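Local coordinates for amidohydrolase (Xanthomonas campestris pv. campestris, PDB 4DZH), which is a zinc-bound amidohydrolase of the ATZ/TRZ family that probably deaminates adenosine-type substrates such as 5'-methylthioadenosine, at residues A[378-391]-A[404-417]. Sequence-based numbering, arbitrary orientation.
Sequences QADLVCVDLSALET and AAGRHQVTDVWIAG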
loop_
_atom_site.group_PDB
_atom_site.type_symbol
_atom_site.label_atom_id
_atom_site.label_comp_id
_atom_site.label_asym_id
_atom_site.label_seq_id
_atom_site.Cartn_x
_atom_site.Cartn_y
_atom_site.Cartn_z
ATOM N N GLN A 378 6.191 -20.684 19.911
ATOM C CA GLN A 378 7.011 -19.547 20.338
ATOM C C GLN A 378 6.201 -18.259 20.355
ATOM O O GLN A 378 5.315 -18.055 19.515
ATOM C CB GLN A 378 8.168 -19.367 19.353
ATOM C CG GLN A 378 9.161 -20.543 19.317
ATOM C CD GLN A 378 9.946 -20.689 20.601
ATOM O OE1 GLN A 378 10.752 -19.831 20.954
ATOM N NE2 GLN A 378 9.739 -21.799 21.295
ATOM N N ALA A 379 6.508 -17.407 21.321
ATOM C CA ALA A 379 5.767 -16.165 21.518
ATOM C C ALA A 379 6.299 -15.068 20.590
ATOM O O ALA A 379 6.917 -14.112 21.042
ATOM C CB ALA A 379 5.846 -15.726 22.950
ATOM N N ASP A 380 6.093 -15.269 19.295
ATOM C CA ASP A 380 6.341 -14.226 18.279
ATOM C C ASP A 380 4.984 -13.544 18.012
ATOM O O ASP A 380 4.106 -14.107 17.314
ATOM C CB ASP A 380 6.834 -14.843 16.980
ATOM C CG ASP A 380 8.257 -15.471 17.073
ATOM O OD1 ASP A 380 8.816 -15.704 18.167
ATOM O OD2 ASP A 380 8.824 -15.708 15.969
ATOM N N LEU A 381 4.827 -12.348 18.562
ATOM C CA LEU A 381 3.516 -11.704 18.673
ATOM C C LEU A 381 3.621 -10.227 18.353
ATOM O O LEU A 381 4.673 -9.611 18.615
ATOM C CB LEU A 381 2.991 -11.839 20.097
ATOM C CG LEU A 381 2.888 -13.285 20.583
ATOM C CD1 LEU A 381 2.624 -13.339 22.068
ATOM C CD2 LEU A 381 1.788 -13.968 19.817
ATOM N N VAL A 382 2.517 -9.700 17.851
ATOM C CA VAL A 382 2.426 -8.281 17.480
ATOM C C VAL A 382 1.097 -7.686 17.968
ATOM O O VAL A 382 0.025 -8.285 17.770
ATOM C CB VAL A 382 2.549 -8.148 15.945
ATOM C CG1 VAL A 382 2.312 -6.656 15.542
ATOM C CG2 VAL A 382 3.936 -8.577 15.510
ATOM N N CYS A 383 1.188 -6.485 18.548
ATOM C CA CYS A 383 0.013 -5.671 18.908
ATOM C C CYS A 383 -0.147 -4.612 17.825
ATOM O O CYS A 383 0.803 -3.875 17.562
ATOM C CB CYS A 383 0.216 -4.973 20.253
ATOM S SG CYS A 383 -0.131 -6.079 21.651
ATOM N N VAL A 384 -1.336 -4.552 17.249
ATOM C CA VAL A 384 -1.668 -3.516 16.245
ATOM C C VAL A 384 -2.714 -2.625 16.904
ATOM O O VAL A 384 -3.805 -3.108 17.198
ATOM C CB VAL A 384 -2.240 -4.161 14.949
ATOM C CG1 VAL A 384 -2.434 -3.077 13.887
ATOM C CG2 VAL A 384 -1.264 -5.165 14.417
ATOM N N ASP A 385 -2.395 -1.339 17.090
ATOM C CA ASP A 385 -3.394 -0.372 17.598
ATOM C C ASP A 385 -4.515 -0.258 16.590
ATOM O O ASP A 385 -4.235 0.058 15.438
ATOM C CB ASP A 385 -2.743 0.989 17.784
ATOM C CG ASP A 385 -3.732 2.045 18.233
ATOM O OD1 ASP A 385 -4.644 1.695 19.023
ATOM O OD2 ASP A 385 -3.611 3.200 17.763
ATOM N N LEU A 386 -5.761 -0.545 16.967
ATOM C CA LEU A 386 -6.919 -0.413 16.074
ATOM C C LEU A 386 -7.808 0.812 16.445
ATOM O O LEU A 386 -8.830 1.089 15.779
ATOM C CB LEU A 386 -7.715 -1.696 15.942
ATOM C CG LEU A 386 -6.982 -2.843 15.247
ATOM C CD1 LEU A 386 -7.915 -4.045 15.240
ATOM C CD2 LEU A 386 -6.549 -2.487 13.801
ATOM N N SER A 387 -7.407 1.526 17.490
ATOM C CA SER A 387 -8.191 2.659 17.964
ATOM C C SER A 387 -7.896 3.905 17.129
ATOM O O SER A 387 -8.611 4.913 17.247
ATOM C CB SER A 387 -7.892 2.906 19.441
ATOM O OG SER A 387 -6.610 3.500 19.613
ATOM N N ALA A 388 -6.852 3.860 16.298
ATOM C CA ALA A 388 -6.580 5.000 15.384
ATOM C C ALA A 388 -7.767 5.253 14.475
ATOM O O ALA A 388 -8.495 4.327 14.107
ATOM C CB ALA A 388 -5.321 4.729 14.552
ATOM N N LEU A 389 -8.024 6.511 14.111
ATOM C CA LEU A 389 -9.211 6.778 13.354
ATOM C C LEU A 389 -9.167 6.109 11.959
ATOM O O LEU A 389 -10.211 5.852 11.356
ATOM C CB LEU A 389 -9.425 8.300 13.247
ATOM C CG LEU A 389 -8.389 9.173 12.588
ATOM C CD1 LEU A 389 -8.770 9.272 11.127
ATOM C CD2 LEU A 389 -8.415 10.551 13.213
ATOM N N GLU A 390 -7.954 5.865 11.486
ATOM C CA GLU A 390 -7.754 5.166 10.205
ATOM C C GLU A 390 -8.354 3.771 10.235
ATOM O O GLU A 390 -8.686 3.198 9.174
ATOM C CB GLU A 390 -6.269 5.072 9.864
ATOM C CG GLU A 390 -5.677 6.387 9.308
ATOM C CD GLU A 390 -5.389 7.391 10.418
ATOM O OE1 GLU A 390 -5.328 6.982 11.595
ATOM O OE2 GLU A 390 -5.232 8.589 10.107
ATOM N N THR A 391 -8.506 3.227 11.433
ATOM C CA THR A 391 -9.090 1.895 11.537
ATOM C C THR A 391 -10.424 1.899 12.297
ATOM O O THR A 391 -10.847 0.894 12.874
ATOM C CB THR A 391 -8.083 0.858 12.113
ATOM O OG1 THR A 391 -7.414 1.388 13.223
ATOM C CG2 THR A 391 -6.996 0.544 11.062
ATOM N N ALA A 404 -7.119 -1.907 5.773
ATOM C CA ALA A 404 -7.047 -0.518 6.294
ATOM C C ALA A 404 -5.849 -0.201 7.211
ATOM O O ALA A 404 -5.344 0.944 7.207
ATOM C CB ALA A 404 -8.363 -0.131 7.023
ATOM N N ALA A 405 -5.405 -1.156 8.035
ATOM C CA ALA A 405 -4.319 -0.899 8.952
ATOM C C ALA A 405 -3.044 -0.614 8.204
ATOM O O ALA A 405 -2.698 -1.328 7.231
ATOM C CB ALA A 405 -4.116 -2.113 9.858
ATOM N N GLY A 406 -2.322 0.405 8.650
ATOM C CA GLY A 406 -0.978 0.633 8.175
ATOM C C GLY A 406 0.067 0.094 9.126
ATOM O O GLY A 406 -0.186 -0.098 10.312
ATOM N N ARG A 407 1.271 -0.127 8.628
ATOM C CA ARG A 407 2.307 -0.716 9.447
ATOM C C ARG A 407 2.735 0.159 10.653
ATOM O O ARG A 407 3.325 -0.355 11.625
ATOM C CB ARG A 407 3.515 -1.072 8.593
ATOM C CG ARG A 407 4.144 0.092 7.952
ATOM C CD ARG A 407 5.512 -0.370 7.488
ATOM N NE ARG A 407 6.095 0.639 6.610
ATOM C CZ ARG A 407 7.252 0.496 5.971
ATOM N NH1 ARG A 407 8.055 -0.613 6.149
ATOM N NH2 ARG A 407 7.610 1.505 5.134
ATOM N N HIS A 408 2.424 1.458 10.594
ATOM C CA HIS A 408 2.802 2.349 11.687
ATOM C C HIS A 408 1.853 2.137 12.851
ATOM O O HIS A 408 2.106 2.680 13.940
ATOM C CB HIS A 408 2.711 3.794 11.211
ATOM C CG HIS A 408 1.320 4.180 10.819
ATOM N ND1 HIS A 408 0.761 3.843 9.598
ATOM C CD2 HIS A 408 0.355 4.855 11.495
ATOM C CE1 HIS A 408 -0.482 4.303 9.534
ATOM N NE2 HIS A 408 -0.753 4.921 10.672
ATOM N N GLN A 409 0.795 1.344 12.661
ATOM C CA GLN A 409 -0.091 1.040 13.789
ATOM C C GLN A 409 0.433 -0.094 14.644
ATOM O O GLN A 409 -0.183 -0.428 15.663
ATOM C CB GLN A 409 -1.478 0.718 13.319
ATOM C CG GLN A 409 -2.075 1.951 12.576
ATOM C CD GLN A 409 -3.472 1.702 12.150
ATOM O OE1 GLN A 409 -3.761 1.674 10.949
ATOM N NE2 GLN A 409 -4.380 1.549 13.117
ATOM N N VAL A 410 1.504 -0.745 14.202
ATOM C CA VAL A 410 2.161 -1.712 15.090
ATOM C C VAL A 410 2.756 -0.996 16.290
ATOM O O VAL A 410 3.553 -0.067 16.129
ATOM C CB VAL A 410 3.271 -2.485 14.314
ATOM C CG1 VAL A 410 4.111 -3.360 15.257
ATOM C CG2 VAL A 410 2.618 -3.335 13.180
ATOM N N THR A 411 2.414 -1.407 17.507
ATOM C CA THR A 411 2.973 -0.731 18.680
ATOM C C THR A 411 3.910 -1.568 19.520
ATOM O O THR A 411 4.858 -1.056 20.097
ATOM C CB THR A 411 1.863 -0.216 19.601
ATOM O OG1 THR A 411 1.028 -1.311 20.000
ATOM C CG2 THR A 411 1.006 0.852 18.865
ATOM N N ASP A 412 3.688 -2.869 19.516
ATOM C CA ASP A 412 4.540 -3.763 20.302
ATOM C C ASP A 412 4.804 -5.068 19.550
ATOM O O ASP A 412 3.917 -5.576 18.882
ATOM C CB ASP A 412 3.911 -4.067 21.671
ATOM C CG ASP A 412 3.594 -2.783 22.485
ATOM O OD1 ASP A 412 4.466 -2.286 23.246
ATOM O OD2 ASP A 412 2.481 -2.256 22.325
ATOM N N VAL A 413 6.018 -5.546 19.722
ATOM C CA VAL A 413 6.495 -6.757 19.061
ATOM C C VAL A 413 7.353 -7.574 20.013
ATOM O O VAL A 413 8.282 -7.047 20.676
ATOM C CB VAL A 413 7.368 -6.366 17.869
ATOM C CG1 VAL A 413 8.017 -7.621 17.265
ATOM C CG2 VAL A 413 6.521 -5.635 16.851
ATOM N N TRP A 414 7.065 -8.869 20.070
ATOM C CA TRP A 414 7.885 -9.822 20.822
ATOM C C TRP A 414 8.322 -10.935 19.889
ATOM O O TRP A 414 7.535 -11.364 19.031
ATOM C CB TRP A 414 7.083 -10.483 21.933
ATOM C CG TRP A 414 6.555 -9.556 22.988
ATOM C CD1 TRP A 414 7.113 -9.314 24.227
ATOM C CD2 TRP A 414 5.356 -8.786 22.927
ATOM N NE1 TRP A 414 6.321 -8.436 24.939
ATOM C CE2 TRP A 414 5.231 -8.112 24.177
ATOM C CE3 TRP A 414 4.360 -8.619 21.961
ATOM C CZ2 TRP A 414 4.176 -7.242 24.446
ATOM C CZ3 TRP A 414 3.288 -7.741 22.249
ATOM C CH2 TRP A 414 3.214 -7.083 23.482
ATOM N N ILE A 415 9.554 -11.411 20.092
ATOM C CA ILE A 415 10.103 -12.572 19.367
ATOM C C ILE A 415 10.623 -13.527 20.433
ATOM O O ILE A 415 11.504 -13.173 21.248
ATOM C CB ILE A 415 11.240 -12.212 18.383
ATOM C CG1 ILE A 415 10.737 -11.177 17.368
ATOM C CG2 ILE A 415 11.809 -13.493 17.657
ATOM C CD1 ILE A 415 11.770 -10.855 16.244
ATOM N N ALA A 416 10.054 -14.724 20.428
ATOM C CA ALA A 416 10.336 -15.713 21.509
ATOM C C ALA A 416 10.104 -15.073 22.897
ATOM O O ALA A 416 10.867 -15.303 23.859
ATOM C CB ALA A 416 11.750 -16.262 21.379
ATOM N N GLY A 417 9.059 -14.247 22.976
ATOM C CA GLY A 417 8.678 -13.601 24.209
ATOM C C GLY A 417 9.574 -12.448 24.643
ATOM O O GLY A 417 9.315 -11.865 25.695
HETATM O O HOH W 1 -2.833 5.672 11.883
#
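Gln409 reaches from the 3-10 turn at 407-409 into the loop that follows strand 381-385, its chain extended beyond CG (chi2 -177°), which carries the amide to Thr391. Gln409 NE2 donates to Thr391 OG1 at 3.0 Å, the hydroxyl lying in the amide plane, and makes a weak, bent bond to Asp385 O. Gly406 N donates to the amide oxygen OE1, so bonds to both oxygen and nitrogen fix the rotation of the flat group; glutamine suits this buried place because it can donate and accept at once.

Beyond it the antiparallel strands 381-385 and 410-415 pair through nearly straight bonds, Trp414 N to Leu381 O and Cys383 N to Asp412 O. Between Cys383 and Val384 the register slips by one residue, a beta bulge that lets Thr411 N bond Cys383 O while Val410 pairs with Val384.

On one face Val382 CG1 meets Val410 CG1 at 3.8 Å, the side chains crossing at about a right angle. Beta-branched valines suit these strands, and Phe327 of helix 326-341 packs against Val384 and Val410. The other face carries Trp414, whose broad ring offers an edge to the small Cys383: SG lies 3.8 Å from Trp414 CZ3 and nearly in the ring plane, its direction from the six-membered ring's centroid 87° off the normal.

At the far end Asp380 OD1 accepts Ala416 N at 2.8 Å on its anti side, tilted out of the carboxylate plane, while OD2 forms a salt bridge with Arg156; aspartate's two oxygens serve separate partners. This bulged antiparallel pair lies between strands 69-80 and 418-422 in a mixed sheet that continues into parallel strands of the TIM-barrel amidohydrolase fold.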